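Local structure of Plm1 (Streptomyces sp. HK803, 4HXY) at residues T176-T181 with M395-M400; T181-P186 with A208-A213; K187-I192 with E266-R271; D214-L219 with F239-E244; V359-W364 with P389-A394. The protein probably reduces a beta-keto intermediate with NADPH, acting as the ketoreductase domain of the first polyketide synthase module in phoslactomycin biosynthesis. One frame throughout, in Å; residues are numbered along the deposited sequence.

The five contacts follow the NADPH-binding Rossmann half of the chain. Interactions 1 and 2 share Thr181 and fasten the loop leading into strand 189-193, first to helix 388-400 and then to the end of helix 198-210; they touch through Glu396 and Trp184. Interactions 3 and 4, centres about 9 Å apart, join strands 242-247, 215-220, 189-193 and 270-275 in that order across the sheet. Interaction 5, about 22 Å from interaction 4 between centres, lies beside the nicotinamide and shares helix 388-400 with interaction 1. Along the chain, interactions 2 and 3 alternate, 4 lies within the span of 3, 5 follows, and interaction 1 spans them all, consistent with one cofactor-binding domain built from distant segments.

Interaction 1: T176-T181 with M395-M400; sequences TPAPQT and MEQAIM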
# COMPACT_ATOMS: atom_id res chain seq x y z
N THR A 176 11.32 2.24 -13.87
CA THR A 176 11.13 3.60 -14.39
C THR A 176 12.42 4.37 -14.28
O THR A 176 13.34 3.98 -13.55
CB THR A 176 10.12 4.45 -13.59
OG1 THR A 176 10.52 4.52 -12.21
CG2 THR A 176 8.73 3.94 -13.73
N PRO A 177 12.50 5.50 -15.00
CA PRO A 177 13.65 6.36 -14.78
C PRO A 177 13.61 6.99 -13.39
O PRO A 177 12.53 7.27 -12.86
CB PRO A 177 13.49 7.45 -15.85
CG PRO A 177 12.65 6.85 -16.90
CD PRO A 177 11.74 5.88 -16.21
N ALA A 178 14.77 7.23 -12.82
CA ALA A 178 14.89 7.99 -11.55
C ALA A 178 14.86 9.48 -11.86
O ALA A 178 15.59 9.95 -12.74
CB ALA A 178 16.15 7.63 -10.82
N PRO A 179 14.02 10.25 -11.14
CA PRO A 179 13.96 11.69 -11.31
C PRO A 179 15.32 12.36 -11.09
O PRO A 179 16.09 11.95 -10.25
CB PRO A 179 12.96 12.12 -10.22
CG PRO A 179 12.13 10.92 -10.00
CD PRO A 179 13.07 9.79 -10.11
N GLN A 180 15.61 13.38 -11.89
CA GLN A 180 16.83 14.17 -11.73
C GLN A 180 16.39 15.59 -11.39
O GLN A 180 15.95 16.32 -12.26
CB GLN A 180 17.67 14.10 -13.01
CG GLN A 180 18.18 12.69 -13.30
CD GLN A 180 18.98 12.58 -14.59
OE1 GLN A 180 19.30 11.47 -15.03
NE2 GLN A 180 19.33 13.72 -15.17
N THR A 181 16.54 15.96 -10.12
CA THR A 181 15.85 17.12 -9.54
C THR A 181 16.77 18.08 -8.81
O THR A 181 17.94 17.78 -8.57
CB THR A 181 14.79 16.67 -8.48
OG1 THR A 181 15.45 16.24 -7.27
CG2 THR A 181 13.89 15.55 -9.01
N MET A 395 14.49 9.90 -1.75
CA MET A 395 13.36 10.62 -1.18
C MET A 395 13.21 12.02 -1.78
O MET A 395 12.13 12.41 -2.19
CB MET A 395 13.48 10.71 0.34
CG MET A 395 12.30 11.43 0.98
SD MET A 395 12.59 11.76 2.73
CE MET A 395 13.82 13.07 2.59
N GLU A 396 14.31 12.76 -1.82
CA GLU A 396 14.33 14.10 -2.43
C GLU A 396 13.89 14.05 -3.89
O GLU A 396 13.08 14.85 -4.33
CB GLU A 396 15.74 14.69 -2.30
CG GLU A 396 16.01 15.88 -3.16
CD GLU A 396 17.39 16.49 -2.87
OE1 GLU A 396 18.34 16.28 -3.69
OE2 GLU A 396 17.51 17.15 -1.81
N GLN A 397 14.41 13.07 -4.63
CA GLN A 397 14.05 12.89 -6.03
C GLN A 397 12.55 12.63 -6.21
O GLN A 397 11.93 13.17 -7.11
CB GLN A 397 14.86 11.75 -6.64
CG GLN A 397 16.33 12.04 -6.83
CD GLN A 397 17.10 10.81 -7.27
OE1 GLN A 397 17.40 9.94 -6.48
NE2 GLN A 397 17.37 10.70 -8.58
N ALA A 398 11.98 11.80 -5.33
CA ALA A 398 10.56 11.49 -5.41
C ALA A 398 9.69 12.71 -5.15
O ALA A 398 8.67 12.94 -5.81
CB ALA A 398 10.20 10.34 -4.46
N ILE A 399 10.10 13.51 -4.16
CA ILE A 399 9.35 14.70 -3.76
C ILE A 399 9.46 15.77 -4.83
O ILE A 399 8.46 16.41 -5.15
CB ILE A 399 9.85 15.24 -2.38
CG1 ILE A 399 9.58 14.23 -1.28
CG2 ILE A 399 9.18 16.61 -2.05
CD1 ILE A 399 10.27 14.53 0.03
N MET A 400 10.67 15.96 -5.36
CA MET A 400 10.98 17.09 -6.23
C MET A 400 10.72 16.79 -7.71
O MET A 400 10.96 17.64 -8.57
CB MET A 400 12.42 17.54 -6.02
CG MET A 400 12.70 18.13 -4.61
SD MET A 400 11.70 19.57 -4.24
CE MET A 400 12.44 20.84 -5.28
O HOH W 1 17.67 15.12 -6.14
O HOH W 2 19.64 18.03 -5.60
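Gln397 reaches off its helix toward the loop 176-181 with an extended chain, CG anti to the carbonyl carbon, and a third torsion of -78° turns its amide so that NE2 meets the carbonyl oxygen of Pro179. NE2 lies in line with the C=O axis and the oxygen falls close to the amide plane of Gln397, but the separation of Gln397 NE2 and Pro179 O, 2.4 Å, is very short for a hydrogen bond, which suggests crowding or an error in placing the amide. The pyrrolidine ring of Pro179 faces the helix backbone instead, its CB 3.4 Å from Gln397 O. This loop links strand 167-175 to strand 189-193, the first strand of the NADPH-binding Rossmann fold, so helix 388-400 here packs against the link between what are probably the structural and catalytic halves of the ketoreductase; on another side Pro179 rests against Trp7 of strand 6-14. Farther on, Thr181 crosses Met400 obliquely. Its CB and OG1 press on the CB of Met400, OG1 at 3.5 Å, while CG2 lies 3.6 Å from Gln397 O; the thioether of Met400, bent at its second and third torsions, turns elsewhere. A water donates to both Thr181 OG1 (2.7 Å) and Glu396 OE1 (2.8 Å), tying the loop to a carboxylate whose OE1 also accepts from Gln393 NE2 and whose OE2 accepts from the backbone N of Trp184.

Interaction 2: T181-P186 with A208-A213; sequences TGTWTP and AEQGSA
The carbonyl oxygen of Pro186 is gripped by one hydrogen bond, from Ser212 OG at 2.7 Å, with the hydroxyl standing above the carbonyl plane. Ala213 N is also near, but its angle is too poor for a second bond. Ser212 OG reaches this spot from the crowded position between its own backbone N and carbonyl carbon (chi1 56°), and the same hydroxyl lies 3.5 Å from CD of the Pro186 ring. Ser212 comes just after Gly211, whose positive phi ends helix 198-210 and turns the chain back alongside the loop. In the last turn, Gln210 leaves with CG anti to the backbone N and bends at chi2 (49°), crossing Thr183 and Thr185 obliquely. Its amide lies across the two threonine methyls, OE1 3.4 Å from Thr183 CG2 and NE2 beside Thr185 CG2, while CG touches Trp184 O. A water joins the polar groups, donating to Trp184 O (3.0 Å) and to Gln210 OE1 (2.7 Å). An alanine in place of Gln210 would remove the amide resting on both threonine methyls and the acceptor for this water, and would probably loosen the loop from the helix end. Trp184 takes Pro186 CD over one ring face and packs inward on Val207 of helix 198-210, Thr272 and Val274 of strand 270-275, and Met395 and Ile399 of helix 388-400.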
# COMPACT_ATOMS: atom_id res chain seq x y z
N THR A 181 16.54 15.96 -10.12
CA THR A 181 15.85 17.12 -9.54
C THR A 181 16.77 18.08 -8.81
O THR A 181 17.94 17.78 -8.57
CB THR A 181 14.79 16.67 -8.48
OG1 THR A 181 15.45 16.24 -7.27
CG2 THR A 181 13.89 15.55 -9.01
N GLY A 182 16.18 19.21 -8.42
CA GLY A 182 16.80 20.13 -7.48
C GLY A 182 16.69 19.61 -6.05
O GLY A 182 16.25 18.49 -5.80
N THR A 183 17.13 20.45 -5.12
CA THR A 183 17.23 20.12 -3.70
C THR A 183 15.88 20.31 -3.00
O THR A 183 15.23 21.31 -3.23
CB THR A 183 18.26 21.08 -3.05
OG1 THR A 183 19.53 20.86 -3.68
CG2 THR A 183 18.38 20.84 -1.56
N TRP A 184 15.49 19.38 -2.13
CA TRP A 184 14.29 19.53 -1.33
C TRP A 184 14.55 20.54 -0.20
O TRP A 184 15.45 20.33 0.60
CB TRP A 184 13.86 18.18 -0.74
CG TRP A 184 12.54 18.22 -0.03
CD1 TRP A 184 11.42 18.91 -0.41
CD2 TRP A 184 12.23 17.57 1.19
NE1 TRP A 184 10.41 18.69 0.52
CE2 TRP A 184 10.88 17.87 1.50
CE3 TRP A 184 12.95 16.74 2.05
CZ2 TRP A 184 10.25 17.37 2.64
CZ3 TRP A 184 12.31 16.26 3.20
CH2 TRP A 184 10.99 16.58 3.47
N THR A 185 13.76 21.61 -0.17
CA THR A 185 13.96 22.70 0.80
C THR A 185 12.64 23.04 1.47
O THR A 185 12.07 24.11 1.25
CB THR A 185 14.57 23.95 0.13
OG1 THR A 185 13.73 24.39 -0.94
CG2 THR A 185 15.98 23.67 -0.38
N PRO A 186 12.14 22.12 2.32
CA PRO A 186 10.87 22.37 2.98
C PRO A 186 10.92 23.57 3.91
O PRO A 186 11.93 23.78 4.60
CB PRO A 186 10.66 21.10 3.81
CG PRO A 186 11.99 20.54 4.01
CD PRO A 186 12.76 20.87 2.78
N ALA A 208 16.83 19.12 8.84
CA ALA A 208 17.57 20.05 9.70
C ALA A 208 18.84 20.53 9.01
O ALA A 208 19.15 21.74 8.99
CB ALA A 208 17.90 19.38 11.01
N GLU A 209 19.57 19.59 8.42
CA GLU A 209 20.80 19.89 7.65
C GLU A 209 20.60 20.88 6.50
O GLU A 209 21.51 21.65 6.15
CB GLU A 209 21.37 18.57 7.10
CG GLU A 209 22.12 17.76 8.14
CD GLU A 209 22.30 16.30 7.73
OE1 GLU A 209 22.25 15.99 6.52
OE2 GLU A 209 22.46 15.46 8.65
N GLN A 210 19.42 20.86 5.89
CA GLN A 210 19.14 21.72 4.76
C GLN A 210 19.05 23.19 5.15
O GLN A 210 19.35 24.09 4.36
CB GLN A 210 17.83 21.30 4.09
CG GLN A 210 17.58 21.96 2.78
CD GLN A 210 18.79 21.89 1.86
OE1 GLN A 210 19.35 20.80 1.65
NE2 GLN A 210 19.19 23.03 1.31
N GLY A 211 18.59 23.43 6.36
CA GLY A 211 18.53 24.80 6.87
C GLY A 211 17.45 25.63 6.21
O GLY A 211 17.58 26.86 6.13
N SER A 212 16.40 24.97 5.73
CA SER A 212 15.29 25.64 5.05
C SER A 212 14.05 25.86 5.90
O SER A 212 13.24 26.74 5.59
CB SER A 212 14.90 24.82 3.81
OG SER A 212 14.59 23.48 4.16
N ALA A 213 13.84 25.03 6.91
CA ALA A 213 12.63 25.08 7.72
C ALA A 213 12.75 26.00 8.92
O ALA A 213 13.86 26.26 9.41
CB ALA A 213 12.23 23.67 8.19
O HOH W 3 17.68 18.64 1.56

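Interaction 3: K187-I192 with E266-R271; sequences KGTVLI and EGAPVR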
# COMPACT_ATOMS: atom_id res chain seq x y z
N LYS A 187 9.84 24.32 3.93
CA LYS A 187 9.77 25.61 4.65
C LYS A 187 8.74 25.58 5.76
O LYS A 187 7.83 24.73 5.78
CB LYS A 187 9.43 26.72 3.65
CG LYS A 187 10.54 26.91 2.61
CD LYS A 187 10.10 27.74 1.44
CE LYS A 187 11.12 27.64 0.33
NZ LYS A 187 11.20 26.29 -0.30
N GLY A 188 8.87 26.52 6.70
CA GLY A 188 7.89 26.65 7.76
C GLY A 188 7.98 25.50 8.74
O GLY A 188 9.08 25.09 9.11
N THR A 189 6.81 24.99 9.13
CA THR A 189 6.71 23.88 10.08
C THR A 189 6.62 22.54 9.34
O THR A 189 5.72 22.35 8.50
CB THR A 189 5.50 24.07 10.98
OG1 THR A 189 5.70 25.28 11.74
CG2 THR A 189 5.33 22.91 11.93
N VAL A 190 7.56 21.65 9.66
CA VAL A 190 7.64 20.31 9.08
C VAL A 190 7.22 19.34 10.17
O VAL A 190 7.82 19.32 11.25
CB VAL A 190 9.07 20.01 8.61
CG1 VAL A 190 9.17 18.62 7.99
CG2 VAL A 190 9.51 21.05 7.59
N LEU A 191 6.16 18.57 9.89
CA LEU A 191 5.63 17.58 10.83
C LEU A 191 6.02 16.19 10.35
O LEU A 191 5.66 15.79 9.26
CB LEU A 191 4.11 17.72 10.93
CG LEU A 191 3.37 16.68 11.77
CD1 LEU A 191 3.80 16.83 13.23
CD2 LEU A 191 1.85 16.85 11.60
N ILE A 192 6.75 15.46 11.18
CA ILE A 192 7.21 14.13 10.82
C ILE A 192 6.56 13.13 11.78
O ILE A 192 6.92 13.06 12.96
CB ILE A 192 8.75 14.02 10.85
CG1 ILE A 192 9.39 15.08 9.94
CG2 ILE A 192 9.18 12.60 10.45
CD1 ILE A 192 10.93 15.18 10.05
N GLU A 266 -0.16 30.37 16.14
CA GLU A 266 1.16 30.97 16.32
C GLU A 266 1.73 31.59 15.05
O GLU A 266 2.79 32.21 15.10
CB GLU A 266 2.16 29.91 16.78
CG GLU A 266 1.96 29.40 18.17
CD GLU A 266 3.07 28.45 18.55
OE1 GLU A 266 4.21 28.93 18.79
OE2 GLU A 266 2.81 27.23 18.60
N GLY A 267 1.07 31.41 13.91
CA GLY A 267 1.56 31.89 12.63
C GLY A 267 2.64 30.99 12.05
O GLY A 267 3.45 31.43 11.23
N ALA A 268 2.65 29.73 12.51
CA ALA A 268 3.62 28.72 12.06
C ALA A 268 2.89 27.45 11.64
O ALA A 268 3.15 26.37 12.16
CB ALA A 268 4.64 28.40 13.17
N PRO A 269 1.95 27.59 10.70
CA PRO A 269 1.13 26.44 10.29
C PRO A 269 1.98 25.32 9.67
O PRO A 269 3.00 25.60 9.05
CB PRO A 269 0.17 27.04 9.26
CG PRO A 269 0.90 28.21 8.72
CD PRO A 269 1.66 28.77 9.87
N VAL A 270 1.56 24.07 9.88
CA VAL A 270 2.18 22.92 9.22
C VAL A 270 2.12 23.16 7.72
O VAL A 270 1.05 23.45 7.19
CB VAL A 270 1.45 21.57 9.56
CG1 VAL A 270 2.03 20.40 8.72
CG2 VAL A 270 1.55 21.29 11.05
N ARG A 271 3.29 23.08 7.08
CA ARG A 271 3.43 23.22 5.62
C ARG A 271 3.86 21.93 4.92
O ARG A 271 3.59 21.77 3.74
CB ARG A 271 4.42 24.34 5.27
CG ARG A 271 4.06 25.72 5.86
CD ARG A 271 2.67 26.16 5.43
NE ARG A 271 2.57 26.24 3.97
CZ ARG A 271 1.50 25.90 3.25
NH1 ARG A 271 0.40 25.43 3.84
NH2 ARG A 271 1.54 26.03 1.94
O HOH W 4 4.77 27.56 8.66
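Thr189 makes both direct hydrogen bonds of the contact. Its carbonyl oxygen accepts from Arg271 N at 2.9 Å, in the carbonyl plane and nearly straight (171°), the bond of a single parallel bridge between Thr189 and Val270. Its hydroxyl, anti to the carbonyl carbon (chi1 -62°), donates to Ala268 O at 2.8 Å, approaching well above the plane of that carbonyl. The side chain thus latches onto the chain just before strand 270-275, where Gly267 has closed the preceding helix with a Schellman motif. A water adds a looser link, donating to Pro269 O at 2.7 Å and accepting weakly from Thr189 N. Around this polar centre the packing is modest. Leu191, with CG anti to the backbone N, sets its CB 4.0 Å from Val270 CG1, and the CB of Arg271 lies 3.5 Å from Lys187 O. Gly188 passes Arg271 at positive phi, where a CB would collide with Arg271 CG. The long polar ends turn outward, Arg271 into a salt bridge with Asp315 and Lys187 to the backbone oxygen of Thr185. Strand 189-193, the first of the NADPH-binding Rossmann fold, lies between strands 215-220 and 270-275; Leu191 continues onto Leu217 and Leu219 of the former, while on the other face Ile192 meets Val203 and Ala204 of helix 198-210.

Interaction 4: D214-L219 with F239-E244; sequences DRILLL and FGATAE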
# COMPACT_ATOMS: atom_id res chain seq x y z
N ASP A 214 11.61 26.47 9.41
CA ASP A 214 11.55 27.20 10.69
C ASP A 214 11.44 26.27 11.90
O ASP A 214 12.05 26.54 12.93
CB ASP A 214 10.34 28.15 10.70
CG ASP A 214 10.52 29.37 9.79
OD1 ASP A 214 11.68 29.75 9.49
OD2 ASP A 214 9.47 29.93 9.36
N ARG A 215 10.66 25.20 11.78
CA ARG A 215 10.32 24.31 12.90
C ARG A 215 10.22 22.88 12.42
O ARG A 215 9.60 22.62 11.40
CB ARG A 215 8.97 24.66 13.49
CG ARG A 215 8.87 26.01 14.07
CD ARG A 215 7.72 26.04 15.03
NE ARG A 215 7.42 27.41 15.41
CZ ARG A 215 6.47 27.75 16.27
NH1 ARG A 215 5.74 26.80 16.86
NH2 ARG A 215 6.28 29.03 16.55
N ILE A 216 10.80 21.97 13.19
CA ILE A 216 10.69 20.54 12.92
C ILE A 216 10.00 19.88 14.11
O ILE A 216 10.46 19.99 15.24
CB ILE A 216 12.07 19.92 12.66
CG1 ILE A 216 12.71 20.58 11.45
CG2 ILE A 216 11.95 18.40 12.42
CD1 ILE A 216 14.19 20.27 11.29
N LEU A 217 8.86 19.26 13.85
CA LEU A 217 8.07 18.60 14.89
C LEU A 217 8.09 17.09 14.65
O LEU A 217 7.69 16.61 13.57
CB LEU A 217 6.64 19.10 14.89
CG LEU A 217 6.37 20.57 15.25
CD1 LEU A 217 4.91 20.71 15.62
CD2 LEU A 217 7.22 21.03 16.42
N LEU A 218 8.55 16.35 15.66
CA LEU A 218 8.64 14.90 15.60
C LEU A 218 7.48 14.36 16.42
O LEU A 218 7.38 14.62 17.63
CB LEU A 218 9.95 14.41 16.18
CG LEU A 218 11.25 14.99 15.63
CD1 LEU A 218 12.39 14.31 16.34
CD2 LEU A 218 11.38 14.85 14.10
N LEU A 219 6.57 13.66 15.76
CA LEU A 219 5.34 13.19 16.42
C LEU A 219 5.35 11.67 16.55
O LEU A 219 5.59 10.95 15.58
CB LEU A 219 4.12 13.63 15.61
CG LEU A 219 2.73 13.31 16.16
CD1 LEU A 219 1.71 14.34 15.69
CD2 LEU A 219 2.31 11.91 15.70
N PHE A 239 21.21 23.02 14.03
CA PHE A 239 21.14 23.50 12.64
C PHE A 239 20.25 24.73 12.32
O PHE A 239 20.21 25.19 11.17
CB PHE A 239 20.65 22.35 11.73
CG PHE A 239 21.68 21.28 11.48
CD1 PHE A 239 22.62 21.43 10.47
CD2 PHE A 239 21.70 20.12 12.24
CE1 PHE A 239 23.56 20.43 10.23
CE2 PHE A 239 22.63 19.13 12.00
CZ PHE A 239 23.56 19.28 10.99
N GLY A 240 19.51 25.24 13.29
CA GLY A 240 18.80 26.51 13.08
C GLY A 240 17.30 26.51 13.31
O GLY A 240 16.76 27.46 13.87
N ALA A 241 16.62 25.46 12.85
CA ALA A 241 15.19 25.33 13.09
C ALA A 241 14.96 24.97 14.55
O ALA A 241 15.78 24.32 15.17
CB ALA A 241 14.59 24.23 12.19
N THR A 242 13.84 25.39 15.11
CA THR A 242 13.45 24.87 16.39
C THR A 242 12.96 23.45 16.17
O THR A 242 12.56 23.08 15.07
CB THR A 242 12.37 25.74 17.07
OG1 THR A 242 11.13 25.63 16.39
CG2 THR A 242 12.80 27.22 17.11
N ALA A 243 13.05 22.63 17.19
CA ALA A 243 12.59 21.25 17.08
C ALA A 243 12.04 20.79 18.40
O ALA A 243 12.53 21.19 19.47
CB ALA A 243 13.71 20.37 16.67
N GLU A 244 11.03 19.94 18.32
CA GLU A 244 10.42 19.38 19.50
C GLU A 244 9.87 18.02 19.14
O GLU A 244 9.52 17.77 17.98
CB GLU A 244 9.35 20.32 20.06
CG GLU A 244 7.92 20.11 19.66
CD GLU A 244 6.93 20.96 20.50
OE1 GLU A 244 6.65 22.11 20.09
OE2 GLU A 244 6.42 20.47 21.55
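Glu244, Ile216 and Thr242 bury the most surface here, and each is also part of the parallel pairing of strands 215-219 and 242-244, whose axes run 4.6 Å apart. The backbone of Glu244 serves twice: its N donates to Ile216 O and its O accepts from Leu218 N at 2.9 Å, the latter almost straight at 175°. Its side chain lies beside Leu217, pointing the same way, with CG only 3.4 Å from Leu217 CD2; chi1 of 95° is well off a staggered value, which suggests some torsional strain in this exposed side chain. Ile216 N donates in turn to Thr242 O at 2.8 Å. These strands and helix 229-237 between them form a beta-alpha-beta crossover of the Rossmann fold, with strand 242-247 next to 215-220 in the sheet. On the face bearing Ile216 and Ala243, Ile216 CD1 packs 4.1 Å from Ala241 CB, and Ile236 of helix 229-237 covers both Ile216 and Ala243. Thr242 is on the other face, beside Arg215, its OG1 3.3 Å from Arg215 CG. The extended arginine carries on past the hydroxyl to a salt bridge with Glu266. Thr242 N donates to Asp214 O at 3.0 Å, a more bent bond with the donor above the carbonyl plane. Farther along the first strand, Leu219 touches the NADPH.

Interaction 5: V359-W364 with P389-A394; sequences VAWGPW and PAALQA. With NDP (NADPH dihydro-nicotinamide-adenine-dinucleotide phosphate), chain C.
The tightest packing is between Ala391 and Trp364. The CB of Ala391 sits 3.4 Å from the centroid of the six-membered ring and only 7° off its normal, a CH-pi contact squarely over the face. Next to it, the far corner of Trp361 meets the helix backbone, CH2 3.3 Å from Ala391 O. Trp361 is itself clasped, with Val359 CG1 over one face and Trp364 NE1 over the opposite one, 3.2 Å above its plane toward the rim. Val359 and Trp361 belong to strand 357-361, the sixth strand of the short-chain dehydrogenase/reductase Rossmann fold, and the chain then enters the loop that lines the nicotinamide end of NADPH. There Trp364 N donates to the carboxamide oxygen O7N of the cofactor at 2.8 Å (165°), and Gly362 O lies 3.3 Å from C4N, the carbon that carries the transferable hydride. An alanine in place of Trp364 would remove the indole that meets Ala391 with its face and Trp361 with NE1, and would probably loosen the loop that presents this amide to the carboxamide. Away from the ring face the fit is looser. Leu392 CD2 reaches only the edge of Trp364, 4.2 Å from CH2, and Ala394 CB lies 4.3 Å from Trp361 CZ3, near the plane of that ring. On the far side of the helix, exposed Pro389 and the partly exposed Gln393 point away from both tryptophans.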
# COMPACT_ATOMS: atom_id res chain seq x y z
N VAL A 359 6.03 6.92 -1.37
CA VAL A 359 7.20 6.17 -1.84
C VAL A 359 7.12 4.78 -1.23
O VAL A 359 7.12 4.65 0.00
CB VAL A 359 8.53 6.82 -1.43
CG1 VAL A 359 9.71 6.01 -1.93
CG2 VAL A 359 8.65 8.25 -1.99
N ALA A 360 7.06 3.76 -2.09
CA ALA A 360 7.02 2.36 -1.64
C ALA A 360 8.46 1.88 -1.50
O ALA A 360 9.10 1.45 -2.46
CB ALA A 360 6.22 1.53 -2.61
N TRP A 361 9.00 2.02 -0.30
CA TRP A 361 10.37 1.65 -0.02
C TRP A 361 10.61 0.13 0.13
O TRP A 361 9.84 -0.60 0.79
CB TRP A 361 10.77 2.26 1.31
CG TRP A 361 10.72 3.74 1.36
CD1 TRP A 361 9.85 4.51 2.08
CD2 TRP A 361 11.65 4.64 0.77
NE1 TRP A 361 10.15 5.83 1.92
CE2 TRP A 361 11.26 5.93 1.13
CE3 TRP A 361 12.75 4.47 -0.05
CZ2 TRP A 361 11.94 7.07 0.69
CZ3 TRP A 361 13.45 5.58 -0.47
CH2 TRP A 361 13.03 6.87 -0.11
N GLY A 362 11.72 -0.31 -0.43
CA GLY A 362 12.38 -1.51 0.08
C GLY A 362 13.00 -1.28 1.44
O GLY A 362 12.91 -0.20 2.02
N PRO A 363 13.67 -2.31 1.97
CA PRO A 363 14.26 -2.21 3.28
C PRO A 363 15.33 -1.14 3.31
O PRO A 363 16.02 -0.93 2.30
CB PRO A 363 14.85 -3.60 3.52
CG PRO A 363 15.02 -4.19 2.16
CD PRO A 363 13.88 -3.64 1.36
N TRP A 364 15.43 -0.45 4.44
CA TRP A 364 16.52 0.48 4.70
C TRP A 364 17.52 -0.11 5.67
O TRP A 364 17.17 -0.84 6.60
CB TRP A 364 15.99 1.72 5.41
CG TRP A 364 15.21 2.71 4.59
CD1 TRP A 364 14.19 2.46 3.69
CD2 TRP A 364 15.32 4.13 4.68
NE1 TRP A 364 13.69 3.65 3.21
CE2 TRP A 364 14.36 4.69 3.81
CE3 TRP A 364 16.15 4.99 5.40
CZ2 TRP A 364 14.22 6.06 3.63
CZ3 TRP A 364 15.99 6.37 5.25
CH2 TRP A 364 15.03 6.89 4.36
N PRO A 389 22.24 7.36 2.98
CA PRO A 389 22.40 8.46 2.03
C PRO A 389 21.65 8.25 0.71
O PRO A 389 21.04 9.19 0.16
CB PRO A 389 23.91 8.50 1.78
CG PRO A 389 24.52 7.82 3.01
CD PRO A 389 23.53 6.75 3.36
N ALA A 390 21.70 7.02 0.20
CA ALA A 390 21.02 6.68 -1.05
C ALA A 390 19.51 6.81 -0.90
O ALA A 390 18.82 7.29 -1.81
CB ALA A 390 21.38 5.27 -1.48
N ALA A 391 18.98 6.36 0.23
CA ALA A 391 17.55 6.42 0.46
C ALA A 391 17.06 7.87 0.55
O ALA A 391 16.04 8.25 -0.03
CB ALA A 391 17.18 5.66 1.73
N LEU A 392 17.80 8.68 1.29
CA LEU A 392 17.42 10.08 1.46
C LEU A 392 17.50 10.84 0.13
O LEU A 392 16.68 11.74 -0.13
CB LEU A 392 18.28 10.73 2.55
CG LEU A 392 17.94 10.30 3.98
CD1 LEU A 392 19.01 10.79 4.96
CD2 LEU A 392 16.55 10.77 4.41
N GLN A 393 18.49 10.52 -0.70
CA GLN A 393 18.59 11.15 -2.01
C GLN A 393 17.39 10.76 -2.86
O GLN A 393 16.77 11.61 -3.50
CB GLN A 393 19.88 10.79 -2.72
CG GLN A 393 19.97 11.37 -4.12
CD GLN A 393 20.12 12.87 -4.13
OE1 GLN A 393 21.19 13.40 -3.82
NE2 GLN A 393 19.05 13.57 -4.50
N ALA A 394 17.02 9.48 -2.82
CA ALA A 394 15.85 9.03 -3.58
C ALA A 394 14.57 9.68 -3.07
O ALA A 394 13.68 9.98 -3.84
CB ALA A 394 15.75 7.49 -3.55
PA NDP C . 10.00 2.52 13.57
O1A NDP C . 11.39 2.82 14.03
O2A NDP C . 9.20 1.51 14.34
O5B NDP C . 9.17 3.88 13.51
C5B NDP C . 7.76 3.85 13.53
C4B NDP C . 7.28 5.06 14.28
O4B NDP C . 5.86 5.11 14.28
C3B NDP C . 7.68 5.06 15.73
O3B NDP C . 8.26 6.36 16.02
C2B NDP C . 6.40 4.86 16.51
O2B NDP C . 6.61 5.53 17.74
C1B NDP C . 5.41 5.52 15.55
N9A NDP C . 4.00 5.18 15.74
C8A NDP C . 3.41 3.94 15.70
N7A NDP C . 2.09 4.08 15.95
C5A NDP C . 1.82 5.41 16.12
C6A NDP C . 0.67 6.14 16.39
N6A NDP C . -0.54 5.60 16.53
N1A NDP C . 0.78 7.51 16.52
C2A NDP C . 2.00 8.15 16.36
N3A NDP C . 3.15 7.45 16.11
C4A NDP C . 3.04 6.10 15.99
O3 NDP C . 9.99 2.02 12.04
PN NDP C . 10.82 2.59 10.82
O1N NDP C . 11.58 1.45 10.26
O2N NDP C . 11.54 3.85 11.10
O5D NDP C . 9.69 2.82 9.70
C5D NDP C . 8.94 4.00 9.65
C4D NDP C . 8.00 3.92 8.46
O4D NDP C . 8.71 3.52 7.30
C3D NDP C . 6.91 2.89 8.66
O3D NDP C . 5.68 3.44 8.30
C2D NDP C . 7.27 1.76 7.72
O2D NDP C . 6.14 1.04 7.26
C1D NDP C . 8.03 2.48 6.63
N1N NDP C . 9.02 1.61 5.97
C2N NDP C . 10.15 1.22 6.63
C3N NDP C . 11.03 0.27 6.10
C7N NDP C . 12.29 -0.09 6.78
O7N NDP C . 13.16 -0.87 6.05
N7N NDP C . 12.61 0.24 8.02
C4N NDP C . 10.88 -0.08 4.65
C5N NDP C . 9.62 0.40 4.02
C6N NDP C . 8.76 1.24 4.69
P2B NDP C . 5.67 5.32 19.02
O1X NDP C . 6.37 6.09 20.12
O2X NDP C . 5.54 3.83 19.36
O3X NDP C . 4.31 5.83 18.75